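Local coordinates for HIT domain-containing protein (Sulfolobus tokodaii, PDB 2EO4), which belongs to the histidine triad family of nucleotide-binding proteins, carries a bound zinc ion and probably acts as a nucleotide hydrolase or transferase, perhaps an adenylylsulfatase, at residues F3-I7 and N8-E12; Q90-F93 and H94-H98. All coordinates share one frame; numbering follows the deposited sequence.

Contact 1 (3-7 with 8-12) lies at the surface, where the short N-terminal helix 2-7 ends and turns toward strand 15-18; contact 2 (90-93 with 94-98) is largely buried, in the loop that leads into strand 97-102 of the antiparallel sheet. The zinc ion ties them together, taking Cys4 from the first and His94 from the second, and Phe3 packs its ring against His96 and its CD2 against Ile92 CG2. Their chemistry follows their place. In contact 1 backbone carbonyls at a helix end are met by amides, an arginine and a water, whereas contact 2 gathers histidine side chains and loop amides round a phosphate ion.

Contact 1 of 2, residues F3-I7 and N8-E12; sequences FCSII and NRELE. With ZN (zinc ion), chain B.
Arg9 N reaches back to Ile6 O and Glu10 N to Ser5 O, the pair of bonds that defines a Schellman motif ending helix 2-7, with Arg9 at positive phi (60°) as the C-prime residue. The Glu10 N to Ser5 O bond is short, 2.8 Å, and nearly straight; the Arg9 N to Ile6 O bond is longer, 3.1 Å. Asn8 N still keeps a helical bond to Cys4 O, and Leu11 N adds a weak one to Ser5 O. Leu11 CB lies 3.7 Å from Ser5 CB. The same Leu11 CB packs 4.1 Å from Ile6 CG1. Ile6 itself turns inward with Ile7, onto Phe15 and the strands of the sheet. Beyond the cap, Arg9 bends at chi2 (63°), folding its side chain back over the helix end, where NH1 meets Ile7 O in the guanidinium plane at 3.0 Å. NH2 forms a salt bridge with Glu18, and Phe15 makes a cation-pi contact with the same group. On the helix itself, Cys4 SG binds zinc at 2.3 Å, together with Cys1, His43 and His94. One water donates to both Ile6 O and Leu11 O, 2.7 Å from each.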
loop_
_atom_site.group_PDB
_atom_site.type_symbol
_atom_site.label_atom_id
_atom_site.label_comp_id
_atom_site.label_asym_id
_atom_site.label_seq_id
_atom_site.Cartn_x
_atom_site.Cartn_y
_atom_site.Cartn_z
ATOM N N PHE A 3 -8.383 -11.589 -12.174
ATOM C CA PHE A 3 -9.061 -11.586 -10.879
ATOM C C PHE A 3 -10.574 -11.729 -10.968
ATOM O O PHE A 3 -11.178 -12.435 -10.156
ATOM C CB PHE A 3 -8.672 -10.349 -10.063
ATOM C CG PHE A 3 -7.280 -10.432 -9.494
ATOM C CD1 PHE A 3 -6.864 -11.582 -8.828
ATOM C CD2 PHE A 3 -6.375 -9.389 -9.661
ATOM C CE1 PHE A 3 -5.561 -11.696 -8.341
ATOM C CE2 PHE A 3 -5.068 -9.491 -9.178
ATOM C CZ PHE A 3 -4.661 -10.643 -8.520
ATOM N N CYS A 4 -11.197 -11.076 -11.944
ATOM C CA CYS A 4 -12.641 -11.223 -12.098
ATOM C C CYS A 4 -12.920 -12.699 -12.394
ATOM O O CYS A 4 -13.909 -13.264 -11.923
ATOM C CB CYS A 4 -13.165 -10.349 -13.244
ATOM S SG CYS A 4 -13.364 -8.591 -12.832
ATOM N N SER A 5 -12.029 -13.325 -13.162
ATOM C CA SER A 5 -12.181 -14.737 -13.507
ATOM C C SER A 5 -12.092 -15.627 -12.273
ATOM O O SER A 5 -12.857 -16.579 -12.125
ATOM C CB SER A 5 -11.115 -15.166 -14.522
ATOM O OG SER A 5 -11.309 -14.530 -15.774
ATOM N N ILE A 6 -11.149 -15.330 -11.389
ATOM C CA ILE A 6 -11.001 -16.122 -10.180
ATOM C C ILE A 6 -12.217 -15.913 -9.276
ATOM O O ILE A 6 -12.707 -16.854 -8.653
ATOM C CB ILE A 6 -9.695 -15.751 -9.443
ATOM C CG1 ILE A 6 -8.498 -16.214 -10.285
ATOM C CG2 ILE A 6 -9.660 -16.397 -8.068
ATOM C CD1 ILE A 6 -7.142 -15.749 -9.780
ATOM N N ILE A 7 -12.708 -14.679 -9.215
ATOM C CA ILE A 7 -13.878 -14.374 -8.396
ATOM C C ILE A 7 -15.087 -15.167 -8.888
ATOM O O ILE A 7 -15.874 -15.685 -8.087
ATOM C CB ILE A 7 -14.221 -12.866 -8.454
ATOM C CG1 ILE A 7 -13.135 -12.055 -7.741
ATOM C CG2 ILE A 7 -15.588 -12.610 -7.823
ATOM C CD1 ILE A 7 -12.979 -12.396 -6.280
ATOM N N ASN A 8 -15.224 -15.261 -10.207
ATOM C CA ASN A 8 -16.342 -15.977 -10.816
ATOM C C ASN A 8 -16.100 -17.476 -10.971
ATOM O O ASN A 8 -16.908 -18.181 -11.583
ATOM C CB ASN A 8 -16.676 -15.369 -12.180
ATOM C CG ASN A 8 -17.153 -13.932 -12.076
ATOM O OD1 ASN A 8 -17.976 -13.606 -11.223
ATOM N ND2 ASN A 8 -16.650 -13.069 -12.953
ATOM N N ARG A 9 -14.991 -17.957 -10.416
ATOM C CA ARG A 9 -14.639 -19.373 -10.478
ATOM C C ARG A 9 -14.480 -19.892 -11.904
ATOM O O ARG A 9 -14.825 -21.040 -12.201
ATOM C CB ARG A 9 -15.687 -20.216 -9.741
ATOM C CG ARG A 9 -15.444 -20.359 -8.240
ATOM C CD ARG A 9 -15.513 -19.033 -7.493
ATOM N NE ARG A 9 -15.268 -19.233 -6.066
ATOM C CZ ARG A 9 -15.379 -18.287 -5.138
ATOM N NH1 ARG A 9 -15.732 -17.055 -5.475
ATOM N NH2 ARG A 9 -15.141 -18.580 -3.866
ATOM N N GLU A 10 -13.956 -19.041 -12.780
ATOM C CA GLU A 10 -13.732 -19.403 -14.174
ATOM C C GLU A 10 -12.256 -19.739 -14.325
ATOM O O GLU A 10 -11.828 -20.310 -15.329
ATOM C CB GLU A 10 -14.083 -18.226 -15.085
ATOM C CG GLU A 10 -15.438 -17.611 -14.788
ATOM C CD GLU A 10 -15.716 -16.376 -15.619
ATOM O OE1 GLU A 10 -14.783 -15.571 -15.822
ATOM O OE2 GLU A 10 -16.873 -16.201 -16.056
ATOM N N LEU A 11 -11.486 -19.374 -13.306
ATOM C CA LEU A 11 -10.051 -19.605 -13.283
ATOM C C LEU A 11 -9.673 -20.006 -11.864
ATOM O O LEU A 11 -10.182 -19.439 -10.896
ATOM C CB LEU A 11 -9.319 -18.321 -13.684
ATOM C CG LEU A 11 -7.797 -18.360 -13.842
ATOM C CD1 LEU A 11 -7.404 -19.350 -14.934
ATOM C CD2 LEU A 11 -7.305 -16.964 -14.188
ATOM N N GLU A 12 -8.787 -20.987 -11.746
ATOM C CA GLU A 12 -8.357 -21.478 -10.444
ATOM C C GLU A 12 -7.640 -20.434 -9.592
ATOM O O GLU A 12 -6.808 -19.667 -10.079
ATOM C CB GLU A 12 -7.454 -22.699 -10.622
ATOM C CG GLU A 12 -6.943 -23.292 -9.323
ATOM C CD GLU A 12 -6.156 -24.570 -9.542
ATOM O OE1 GLU A 12 -6.737 -25.541 -10.073
ATOM O OE2 GLU A 12 -4.959 -24.603 -9.188
HETATM ZN ZN ZN B . -11.259 -7.581 -12.904
HETATM O O HOH W 1 -11.764 -19.363 -8.727
#

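Contact 2 of 2, residues Q90-F93 and H94-H98; sequences QVIF and HLHVH. With ZN (zinc ion), chain B; PO4 (phosphate ion), chain C.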
loop_
_atom_site.group_PDB
_atom_site.type_symbol
_atom_site.label_atom_id
_atom_site.label_comp_id
_atom_site.label_asym_id
_atom_site.label_seq_id
_atom_site.Cartn_x
_atom_site.Cartn_y
_atom_site.Cartn_z
ATOM N N GLN A 90 2.771 -2.671 -12.704
ATOM C CA GLN A 90 1.453 -3.290 -12.743
ATOM C C GLN A 90 1.295 -4.126 -14.013
ATOM O O GLN A 90 1.628 -3.670 -15.108
ATOM C CB GLN A 90 0.349 -2.229 -12.676
ATOM C CG GLN A 90 -1.050 -2.833 -12.755
ATOM C CD GLN A 90 -2.159 -1.826 -12.519
ATOM O OE1 GLN A 90 -2.069 -0.669 -12.934
ATOM N NE2 GLN A 90 -3.227 -2.271 -11.864
ATOM N N VAL A 91 0.802 -5.354 -13.856
ATOM C CA VAL A 91 0.588 -6.255 -14.988
ATOM C C VAL A 91 -0.832 -6.813 -14.998
ATOM O O VAL A 91 -1.316 -7.269 -16.034
ATOM C CB VAL A 91 1.607 -7.429 -14.996
ATOM C CG1 VAL A 91 3.016 -6.884 -15.136
ATOM C CG2 VAL A 91 1.466 -8.267 -13.736
ATOM N N ILE A 92 -1.495 -6.808 -13.842
ATOM C CA ILE A 92 -2.885 -7.258 -13.773
ATOM C C ILE A 92 -3.672 -5.991 -13.468
ATOM O O ILE A 92 -3.545 -5.406 -12.390
ATOM C CB ILE A 92 -3.133 -8.299 -12.657
ATOM C CG1 ILE A 92 -2.267 -9.540 -12.891
ATOM C CG2 ILE A 92 -4.606 -8.702 -12.656
ATOM C CD1 ILE A 92 -2.459 -10.634 -11.849
ATOM N N PHE A 93 -4.483 -5.563 -14.428
ATOM C CA PHE A 93 -5.231 -4.330 -14.270
ATOM C C PHE A 93 -6.590 -4.432 -13.601
ATOM O O PHE A 93 -7.626 -4.060 -14.158
ATOM C CB PHE A 93 -5.290 -3.634 -15.630
ATOM C CG PHE A 93 -3.927 -3.283 -16.151
ATOM C CD1 PHE A 93 -3.281 -2.131 -15.717
ATOM C CD2 PHE A 93 -3.233 -4.167 -16.974
ATOM C CE1 PHE A 93 -1.965 -1.866 -16.082
ATOM C CE2 PHE A 93 -1.914 -3.912 -17.344
ATOM C CZ PHE A 93 -1.279 -2.759 -16.896
ATOM N N HIS A 94 -6.544 -4.952 -12.380
ATOM C CA HIS A 94 -7.685 -5.118 -11.490
ATOM C C HIS A 94 -7.024 -4.806 -10.153
ATOM O O HIS A 94 -6.136 -5.539 -9.717
ATOM C CB HIS A 94 -8.187 -6.565 -11.483
ATOM C CG HIS A 94 -9.325 -6.808 -10.536
ATOM N ND1 HIS A 94 -10.579 -7.200 -10.958
ATOM C CD2 HIS A 94 -9.400 -6.712 -9.185
ATOM C CE1 HIS A 94 -11.374 -7.335 -9.913
ATOM N NE2 HIS A 94 -10.684 -7.045 -8.823
ATOM N N LEU A 95 -7.440 -3.711 -9.527
ATOM C CA LEU A 95 -6.870 -3.278 -8.256
ATOM C C LEU A 95 -6.631 -4.401 -7.260
ATOM O O LEU A 95 -7.554 -5.120 -6.882
ATOM C CB LEU A 95 -7.777 -2.217 -7.618
ATOM C CG LEU A 95 -7.494 -1.767 -6.177
ATOM C CD1 LEU A 95 -6.056 -1.299 -6.015
ATOM C CD2 LEU A 95 -8.463 -0.647 -5.825
ATOM N N HIS A 96 -5.380 -4.546 -6.839
ATOM C CA HIS A 96 -5.034 -5.553 -5.853
ATOM C C HIS A 96 -3.860 -5.084 -5.028
ATOM O O HIS A 96 -2.973 -4.383 -5.523
ATOM C CB HIS A 96 -4.706 -6.901 -6.504
ATOM C CG HIS A 96 -3.582 -6.854 -7.492
ATOM N ND1 HIS A 96 -3.682 -6.207 -8.704
ATOM C CD2 HIS A 96 -2.360 -7.435 -7.474
ATOM C CE1 HIS A 96 -2.570 -6.397 -9.394
ATOM N NE2 HIS A 96 -1.753 -7.139 -8.670
ATOM N N VAL A 97 -3.877 -5.468 -3.758
ATOM C CA VAL A 97 -2.814 -5.115 -2.828
ATOM C C VAL A 97 -2.021 -6.372 -2.522
ATOM O O VAL A 97 -2.595 -7.404 -2.175
ATOM C CB VAL A 97 -3.393 -4.564 -1.505
ATOM C CG1 VAL A 97 -2.271 -4.333 -0.496
ATOM C CG2 VAL A 97 -4.136 -3.261 -1.773
ATOM N N HIS A 98 -0.704 -6.284 -2.668
ATOM C CA HIS A 98 0.173 -7.412 -2.383
ATOM C C HIS A 98 0.523 -7.433 -0.899
ATOM O O HIS A 98 0.791 -6.390 -0.314
ATOM C CB HIS A 98 1.501 -7.272 -3.139
ATOM C CG HIS A 98 1.378 -7.340 -4.628
ATOM N ND1 HIS A 98 1.580 -8.504 -5.336
ATOM C CD2 HIS A 98 1.124 -6.379 -5.547
ATOM C CE1 HIS A 98 1.458 -8.258 -6.629
ATOM N NE2 HIS A 98 1.182 -6.976 -6.785
HETATM ZN ZN ZN B . -11.259 -7.581 -12.904
HETATM P P PO4 C . 0.985 -6.349 -10.235
HETATM O O1 PO4 C . 0.574 -7.624 -9.599
HETATM O O2 PO4 C . 1.053 -5.275 -9.212
HETATM O O3 PO4 C . 2.329 -6.526 -10.860
HETATM O O4 PO4 C . -0.005 -5.975 -11.282
#
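The histidine triad motif, His94 to His98, begins as the chain leaves an inverse gamma turn centred on Phe93, whose weak closing bond runs from His94 N to Ile92 O (3.0 Å). The same carbonyl oxygen takes a bond from Gln90 NE2, tilted from the amide plane, while His96 CE1 lies 3.3 Å from it, near the ring plane. Gln90 OE1 accepts from Gly85 N, and NE2 also bonds Glu45 O. His94 swings its ring away from the turn, CG anti to the backbone N (chi1 177°), and binds zinc through ND1 at 2.1 Å; its NE2 is held by Pro40 O. His96, the predicted nucleotidylated residue, has its ring fixed from two ends: ND1 donates to His94 O (2.7 Å), and NE2 donates to phosphate O1 in the ring plane at 2.6 Å. His98 NE2 reaches phosphate O2, with a weak second bond to O1; Val91 N (2.8 Å) and Ile92 N (3.1 Å) both donate to phosphate O4. With His96 replaced by an alanine, phosphate O1 would probably keep, among the triad residues, just the weak His98 bond, and His94 O would lose its ND1 donor. The ion, probably from the crystallisation liquor, is held by two histidine rings, two backbone amides and the Asn83 side-chain amide, consistent with NE2, the tele nitrogen of His96, taking up AMP in the predicted intermediate.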